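Local structure of uncharacterized conserved protein YjbQ/UPF0047 family, ortholog yugU B.subtilis (Clostridium acetobutylicum, 1VMH) at residues E130-G133 with P134-R137; K22-N25 with D26-I30. The protein is of unknown function and belongs to the YjbQ/UPF0047 family, adopting the YjbQ-like fold of antiparallel sheets and helices. All coordinates share one frame; numbering follows the deposited sequence.

Overall arrangement
Contacts 1 and 2 are two turns that lie side by side, their centres about 6 Å apart. Contact 2 (22-30) leads from strand 18-22 into strand 28-31. Contact 1 (130-137) leads from strand 124-130 into strand 136-143. Each turn therefore passes between the three-stranded and the five-stranded sheet, and the strands they join are neighbours in both. Contact 1 is partly buried: E130 and R137 pair in its interior, and D132 with exposed R135 nearer the surface. Contact 2 lies at the surface and relies on a neutral amide, backbone N-H groups, a water and T23-I30 packing. The two meet where T23 OG1 reaches E130 OE2, 2.7 Å away, a probable hydrogen bond.

Contact 1: residues E130-G133 with P134-R137; sequences EFDG and PRDR
The guanidinium of R137 offers NE and NH2 to the two oxygens of E130, a bidentate salt bridge. R137 NH2 lies 2.9 Å from E130 OE1, in a nearly straight bond (171°) that uses the syn lone pair. R137 NE is also 2.9 Å from E130 OE2, again on the syn side. The two flat groups are nearly coplanar. E130 reaches the arginine with CG anti to its backbone N (chi1 172°) and a bend at chi2. E130 OE1 also accepts the backbone N of D132 at 2.9 Å, from above the carboxylate plane. These bonds, with that from T23 OG1 to E130 OE2, fix the carboxylate's rotation. R137 NH2 also hydrogen-bonds T58 OG1. The R135 bridge is more exposed and less regular, with its planes 52° apart. R135 lays CD over one face of the R137 guanidinium, 3.5 Å above its plane. R135 NH2 makes a more bent salt bridge to D132 OD2 (3.1 Å), which it meets from above the carboxylate plane. D132 OD2 also takes a hydrogen bond from N95 ND2. R135 NE adds a weak bond to D132 O at 2.9 Å. The peptide between G133 and P134 is cis, within the turn. The turn links strand 124-130 to strand 136-143, and F131 and D132 touch helix 96-105.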
loop_
_atom_site.group_PDB
_atom_site.type_symbol
_atom_site.label_atom_id
_atom_site.label_comp_id
_atom_site.label_asym_id
_atom_site.label_seq_id
_atom_site.Cartn_x
_atom_site.Cartn_y
_atom_site.Cartn_z
ATOM N N GLU A 130 9.318 11.265 3.753
ATOM C CA GLU A 130 9.877 11.449 5.072
ATOM C C GLU A 130 8.821 12.022 5.975
ATOM O O GLU A 130 8.254 13.066 5.649
ATOM C CB GLU A 130 11.075 12.397 4.987
ATOM C CG GLU A 130 11.648 12.831 6.346
ATOM C CD GLU A 130 12.286 11.664 7.052
ATOM O OE1 GLU A 130 11.560 10.871 7.673
ATOM O OE2 GLU A 130 13.529 11.537 7.007
ATOM N N PHE A 131 8.624 11.408 7.148
ATOM C CA PHE A 131 7.773 11.980 8.186
ATOM C C PHE A 131 8.442 12.334 9.533
ATOM O O PHE A 131 7.764 12.859 10.433
ATOM C CB PHE A 131 6.556 11.097 8.411
ATOM C CG PHE A 131 5.717 10.931 7.163
ATOM C CD1 PHE A 131 5.062 12.024 6.602
ATOM C CD2 PHE A 131 5.609 9.692 6.546
ATOM C CE1 PHE A 131 4.279 11.880 5.459
ATOM C CE2 PHE A 131 4.834 9.537 5.392
ATOM C CZ PHE A 131 4.194 10.616 4.853
ATOM N N ASP A 132 9.733 12.053 9.660
ATOM C CA ASP A 132 10.518 12.378 10.876
ATOM C C ASP A 132 11.932 12.818 10.555
ATOM O O ASP A 132 12.898 12.302 11.115
ATOM C CB ASP A 132 10.540 11.192 11.840
ATOM C CG ASP A 132 11.070 11.570 13.225
ATOM O OD1 ASP A 132 10.870 12.724 13.672
ATOM O OD2 ASP A 132 11.662 10.680 13.862
ATOM N N GLY A 133 12.058 13.769 9.633
ATOM C CA GLY A 133 13.376 14.302 9.286
ATOM C C GLY A 133 13.737 15.464 10.195
ATOM O O GLY A 133 12.952 15.844 11.053
ATOM N N PRO A 134 14.920 16.048 9.988
ATOM C CA PRO A 134 15.950 15.702 9.006
ATOM C C PRO A 134 16.809 14.537 9.502
ATOM O O PRO A 134 17.238 14.504 10.666
ATOM C CB PRO A 134 16.766 16.994 8.910
ATOM C CG PRO A 134 16.680 17.565 10.260
ATOM C CD PRO A 134 15.312 17.229 10.781
ATOM N N ARG A 135 17.049 13.578 8.624
ATOM C CA ARG A 135 17.771 12.375 8.979
ATOM C C ARG A 135 18.550 11.839 7.785
ATOM O O ARG A 135 18.256 12.139 6.626
ATOM C CB ARG A 135 16.809 11.296 9.486
ATOM C CG ARG A 135 16.234 11.547 10.872
ATOM C CD ARG A 135 15.322 10.413 11.289
ATOM N NE ARG A 135 14.711 10.622 12.600
ATOM C CZ ARG A 135 15.254 10.282 13.768
ATOM N NH1 ARG A 135 16.449 9.700 13.831
ATOM N NH2 ARG A 135 14.591 10.520 14.889
ATOM N N ASP A 136 19.573 11.066 8.097
ATOM C CA ASP A 136 20.282 10.277 7.099
ATOM C C ASP A 136 19.487 8.992 6.892
ATOM O O ASP A 136 19.326 8.195 7.820
ATOM C CB ASP A 136 21.708 9.989 7.552
ATOM C CG ASP A 136 22.552 11.262 7.651
ATOM O OD1 ASP A 136 22.614 12.023 6.658
ATOM O OD2 ASP A 136 23.126 11.505 8.727
ATOM N N ARG A 137 18.972 8.829 5.677
ATOM C CA ARG A 137 18.077 7.742 5.314
ATOM C C ARG A 137 18.662 6.886 4.202
ATOM O O ARG A 137 19.598 7.281 3.511
ATOM C CB ARG A 137 16.716 8.295 4.846
ATOM C CG ARG A 137 15.992 9.168 5.852
ATOM C CD ARG A 137 15.709 8.485 7.185
ATOM N NE ARG A 137 14.461 8.937 7.785
ATOM C CZ ARG A 137 13.863 8.335 8.814
ATOM N NH1 ARG A 137 14.447 7.332 9.442
ATOM N NH2 ARG A 137 12.680 8.743 9.224
#

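Contact 2: residues K22-N25 with D26-I30; sequences KTSN and DDQFI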
loop_
_atom_site.group_PDB
_atom_site.type_symbol
_atom_site.label_atom_id
_atom_site.label_comp_id
_atom_site.label_asym_id
_atom_site.label_seq_id
_atom_site.Cartn_x
_atom_site.Cartn_y
_atom_site.Cartn_z
ATOM N N LYS A 22 19.728 12.314 2.353
ATOM C CA LYS A 22 19.704 13.209 3.484
ATOM C C LYS A 22 18.426 14.020 3.371
ATOM O O LYS A 22 18.224 14.725 2.382
ATOM C CB LYS A 22 20.924 14.147 3.438
ATOM N N THR A 23 17.511 13.844 4.322
ATOM C CA THR A 23 16.265 14.601 4.332
ATOM C C THR A 23 16.493 15.882 5.127
ATOM O O THR A 23 17.351 15.925 6.015
ATOM C CB THR A 23 15.078 13.761 4.882
ATOM O OG1 THR A 23 15.266 13.447 6.264
ATOM C CG2 THR A 23 14.975 12.461 4.058
ATOM N N SER A 24 15.713 16.910 4.815
ATOM C CA SER A 24 15.992 18.255 5.331
ATOM C C SER A 24 14.852 18.962 6.095
ATOM O O SER A 24 15.071 20.003 6.705
ATOM C CB SER A 24 16.527 19.149 4.197
ATOM O OG SER A 24 15.622 19.208 3.125
ATOM N N ASN A 25 13.649 18.399 6.081
ATOM C CA ASN A 25 12.511 18.928 6.852
ATOM C C ASN A 25 11.878 17.802 7.661
ATOM O O ASN A 25 12.130 16.628 7.373
ATOM C CB ASN A 25 11.465 19.505 5.899
ATOM C CG ASN A 25 12.036 20.602 4.999
ATOM O OD1 ASN A 25 12.883 21.388 5.440
ATOM N ND2 ASN A 25 11.579 20.657 3.742
ATOM N N ASP A 26 11.018 18.134 8.637
ATOM C CA ASP A 26 10.371 17.076 9.409
ATOM C C ASP A 26 9.520 16.195 8.508
ATOM O O ASP A 26 9.561 14.987 8.658
ATOM C CB ASP A 26 9.556 17.555 10.614
ATOM C CG ASP A 26 8.475 18.536 10.258
ATOM O OD1 ASP A 26 8.692 19.387 9.369
ATOM O OD2 ASP A 26 7.403 18.461 10.903
ATOM N N ASP A 27 8.784 16.796 7.578
ATOM C CA ASP A 27 8.142 16.018 6.521
ATOM C C ASP A 27 8.562 16.501 5.141
ATOM O O ASP A 27 8.777 17.699 4.926
ATOM C CB ASP A 27 6.618 15.896 6.689
ATOM C CG ASP A 27 5.893 17.211 6.698
ATOM O OD1 ASP A 27 6.512 18.284 6.526
ATOM O OD2 ASP A 27 4.651 17.178 6.888
ATOM N N GLN A 28 8.681 15.556 4.204
ATOM C CA GLN A 28 9.248 15.874 2.910
ATOM C C GLN A 28 8.971 14.762 1.906
ATOM O O GLN A 28 9.038 13.590 2.270
ATOM C CB GLN A 28 10.766 16.038 3.060
ATOM C CG GLN A 28 11.486 16.654 1.877
ATOM C CD GLN A 28 12.963 16.775 2.081
ATOM O OE1 GLN A 28 13.457 16.515 3.156
ATOM N NE2 GLN A 28 13.687 17.186 1.043
ATOM N N PHE A 29 8.635 15.127 0.675
ATOM C CA PHE A 29 8.565 14.180 -0.436
ATOM C C PHE A 29 9.845 14.383 -1.243
ATOM O O PHE A 29 10.140 15.511 -1.687
ATOM C CB PHE A 29 7.377 14.424 -1.361
ATOM C CG PHE A 29 6.117 13.717 -0.972
ATOM C CD1 PHE A 29 5.723 13.582 0.359
ATOM C CD2 PHE A 29 5.290 13.194 -1.968
ATOM C CE1 PHE A 29 4.516 12.900 0.675
ATOM C CE2 PHE A 29 4.108 12.581 -1.654
ATOM C CZ PHE A 29 3.720 12.427 -0.359
ATOM N N ILE A 30 10.594 13.328 -1.456
ATOM C CA ILE A 30 11.821 13.365 -2.262
ATOM C C ILE A 30 11.609 12.478 -3.501
ATOM O O ILE A 30 11.312 11.278 -3.390
ATOM C CB ILE A 30 13.052 12.883 -1.458
ATOM C CG1 ILE A 30 13.258 13.791 -0.227
ATOM C CG2 ILE A 30 14.272 12.876 -2.372
ATOM C CD1 ILE A 30 12.634 13.272 1.038
HETATM O O HOH W 1 16.758 16.628 1.286
#
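Q28 reaches back across the turn to meet the backbone of S24. Its OE1 accepts the N-H of S24 at 2.8 Å, and the N-H points straight at the oxygen (179°). The donor lies in the carbonyl plane, on a lone pair. This bond is the tight part of the contact. The backbone N of N25 adds only a weak bond to the same Q28 OE1, at 3.5 Å. The Q28 side chain starts with CG anti to the backbone N (chi1 -168°) and stays extended, which carries the amide over to 23-25. T23 CB lies 3.6 Å from Q28 OE1. T23 CG2 also packs on I30 CD1 at 3.9 Å, the two side chains crossing at about a right angle. Besides its bond to E130, T23 OG1 takes a hydrogen bond from the backbone N of R135. A water makes a separate bridge. It accepts from Q28 NE2 at 3.1 Å and donates to K22 O at 2.6 Å, linking the amide to the end of strand 18-22. The open side of the turn is formed by S24, N25 and D26, which are exposed. The turn joins strand 18-22 to strand 28-31, an outer strand within this chain that pairs with 124-130. F29 packs on helix 69-82, and D27 touches L76 of that helix.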